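Side-chain contact in transcription regulator AsnC/Lrp ligand binding domain-containing protein (Sulfolobus tokodaii, PDB 2ZBC), which binds isoleucine as a stand-alone RAM module of the Lrp/AsnC family and probably takes part in amino-acid-responsive transcription regulation: residues M72-E76 and G77-V81. Residues are numbered along the deposited sequence; the frame is centred on the assembly and turned at random.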
HETATM    1  N   MSE A  72      -0.400 -12.818  -9.714  1.00 12.02           N
HETATM    2  CA  MSE A  72       0.834 -12.429 -10.270  1.00 12.27           C
HETATM    3  C   MSE A  72       1.068 -13.435 -11.423  1.00 11.71           C
HETATM    4  O   MSE A  72       1.353 -14.596 -11.176  1.00 11.44           O
HETATM    5  CB  MSE A  72       1.916 -12.576  -9.197  1.00 12.93           C
HETATM    6  CG  MSE A  72       1.669 -11.533  -8.016  1.00 12.22           C
HETATM    7 SE   MSE A  72       3.199 -11.635  -6.801  1.00 20.00          SE
HETATM    8  CE  MSE A  72       2.741 -13.276  -5.988  1.00 16.86           C
ATOM      9  N   ILE A  73       0.896 -12.974 -12.635  1.00 13.47           N
ATOM     10  CA  ILE A  73       1.183 -13.787 -13.812  1.00 13.40           C
ATOM     11  C   ILE A  73       2.669 -14.011 -13.858  1.00 13.16           C
ATOM     12  O   ILE A  73       3.452 -13.081 -13.709  1.00 14.21           O
ATOM     13  CB  ILE A  73       0.678 -13.075 -15.132  1.00 14.55           C
ATOM     14  CG1 ILE A  73      -0.823 -12.766 -15.047  1.00 16.75           C
ATOM     15  CG2 ILE A  73       1.014 -13.965 -16.329  1.00 15.86           C
ATOM     16  CD1 ILE A  73      -1.633 -13.974 -14.975  1.00 18.18           C
ATOM     17  N   ILE A  74       3.084 -15.274 -14.027  1.00 12.42           N
ATOM     18  CA  ILE A  74       4.459 -15.670 -14.122  1.00 13.35           C
ATOM     19  C   ILE A  74       4.963 -15.483 -15.555  1.00 15.23           C
ATOM     20  O   ILE A  74       4.254 -15.797 -16.527  1.00 12.80           O
ATOM     21  CB  ILE A  74       4.616 -17.158 -13.686  1.00 15.18           C
ATOM     22  CG1 ILE A  74       4.535 -17.246 -12.161  1.00 15.08           C
ATOM     23  CG2 ILE A  74       5.973 -17.769 -14.043  1.00 14.66           C
ATOM     24  CD1 ILE A  74       4.207 -18.647 -11.683  1.00 14.05           C
ATOM     25  N   VAL A  75       6.180 -14.974 -15.664  1.00 13.02           N
ATOM     26  CA  VAL A  75       6.813 -14.703 -16.968  1.00 14.12           C
ATOM     27  C   VAL A  75       7.367 -16.031 -17.560  1.00 12.42           C
ATOM     28  O   VAL A  75       8.212 -16.720 -16.931  1.00 12.02           O
ATOM     29  CB  VAL A  75       8.016 -13.692 -16.892  1.00 13.34           C
ATOM     30  CG1 VAL A  75       8.699 -13.594 -18.274  1.00 15.08           C
ATOM     31  CG2 VAL A  75       7.494 -12.265 -16.485  1.00 13.63           C
ATOM     32  N   GLU A  76       6.781 -16.442 -18.648  1.00 15.00           N
ATOM     33  CA  GLU A  76       7.296 -17.589 -19.445  1.00 16.18           C
ATOM     34  C   GLU A  76       8.777 -17.436 -19.723  1.00 15.79           C
ATOM     35  O   GLU A  76       9.225 -16.421 -20.220  1.00 17.47           O
ATOM     36  CB  GLU A  76       6.490 -17.728 -20.750  1.00 17.82           C
ATOM     37  CG  GLU A  76       5.134 -18.426 -20.551  1.00 21.51           C
ATOM     38  CD  GLU A  76       4.330 -18.593 -21.852  1.00 21.91           C
ATOM     39  OE1 GLU A  76       4.592 -17.889 -22.776  1.00 25.27           O
ATOM     40  OE2 GLU A  76       3.469 -19.474 -21.911  1.00 24.93           O
ATOM     41  N   GLY A  77       9.547 -18.417 -19.343  1.00 16.87           N
ATOM     42  CA  GLY A  77      10.982 -18.370 -19.553  1.00 18.04           C
ATOM     43  C   GLY A  77      11.736 -17.826 -18.326  1.00 18.21           C
ATOM     44  O   GLY A  77      12.975 -17.771 -18.306  1.00 17.85           O
ATOM     45  N   LYS A  78      10.999 -17.383 -17.309  1.00 18.25           N
ATOM     46  CA  LYS A  78      11.616 -16.910 -16.071  1.00 16.75           C
ATOM     47  C   LYS A  78      10.902 -17.578 -14.877  1.00 17.77           C
ATOM     48  O   LYS A  78      10.413 -16.909 -13.980  1.00 17.34           O
ATOM     49  CB  LYS A  78      11.502 -15.392 -16.012  1.00 17.71           C
ATOM     50  CG  LYS A  78      12.336 -14.634 -17.034  1.00 18.18           C
ATOM     51  CD  LYS A  78      13.860 -14.827 -16.844  1.00 21.30           C
ATOM     52  CE  LYS A  78      14.654 -13.972 -17.796  1.00 26.38           C
ATOM     53  NZ  LYS A  78      14.856 -14.720 -19.045  1.00 28.35           N
ATOM     54  N   SER A  79      10.891 -18.905 -14.868  1.00 17.15           N
ATOM     55  CA  SER A  79      10.135 -19.669 -13.912  1.00 18.46           C
ATOM     56  C   SER A  79      10.792 -21.013 -13.693  1.00 21.61           C
ATOM     57  O   SER A  79      10.968 -21.798 -14.669  1.00 21.17           O
ATOM     58  CB  SER A  79       8.705 -19.824 -14.375  1.00 16.61           C
ATOM     59  OG  SER A  79       8.027 -20.659 -13.538  1.00 15.28           O
ATOM     60  N   LEU A  80      11.149 -21.301 -12.427  1.00 20.85           N
ATOM     61  CA  LEU A  80      11.869 -22.534 -12.113  1.00 22.03           C
ATOM     62  C   LEU A  80      11.283 -23.137 -10.867  1.00 22.54           C
ATOM     63  O   LEU A  80      11.069 -22.426  -9.884  1.00 21.31           O
ATOM     64  CB  LEU A  80      13.383 -22.249 -11.937  1.00 21.79           C
ATOM     65  CG  LEU A  80      14.198 -23.408 -11.380  1.00 24.46           C
ATOM     66  CD1 LEU A  80      14.043 -24.592 -12.338  1.00 26.56           C
ATOM     67  CD2 LEU A  80      15.673 -23.060 -11.162  1.00 28.14           C
ATOM     68  N   VAL A  81      10.917 -24.421 -10.921  1.00 21.96           N
ATOM     69  CA  VAL A  81      10.512 -25.191  -9.751  1.00 23.97           C
ATOM     70  C   VAL A  81      11.490 -26.371  -9.728  1.00 24.62           C
ATOM     71  O   VAL A  81      11.451 -27.178 -10.663  1.00 22.01           O
ATOM     72  CB  VAL A  81       9.010 -25.664  -9.855  1.00 25.27           C
ATOM     73  CG1 VAL A  81       8.579 -26.560  -8.678  1.00 26.28           C
ATOM     74  CG2 VAL A  81       8.051 -24.484  -9.931  1.00 27.49           C
TER
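The carbonyl of Val75 is the flat group at which the two sides of this turn meet. Lys78 N comes in above its plane, 41° out of it. The bond from Lys78 N to Val75 O is 2.9 Å long, with an N-H...O angle of 153°. It closes a type II beta turn from Val75 to Lys78. Gly77 takes the third position with a positive phi of 94°.

Two pairs of side chains meet near the bond. Val75 and Lys78 lie side by side and point the same way. Their CB atoms are 4.0 Å apart, and Val75 CG1 also touches Lys78 CG at 4.0 Å. The lysine chain then bends at chi2 and chi4, and its end leads away from Val75. The second pair is Ile74 and Ser79. Ile74 CG2, set opposite the backbone N across the CA–CB bond, meets Ser79 CB at 3.4 Å. This is tight for two carbons. The same methyl lies 3.6 Å from Ser79 OG.

The turn follows strand 66-75, the last strand of the alpha/beta RAM module and an outermost strand of the chain's antiparallel sheet. Ile74 packs on Ser3 and Ile5 of strand 3-10, while Ile73 packs on Met49 and Leu52 of helix 49-60. Val75 lies near a bound isoleucine. Beyond the corner, strand 79-81 turns in a new direction, as a C-terminal extension of the module. Ile74 and Ser79 to Val81 pair antiparallel with a strand of a second subunit, so the sheet continues across the interface.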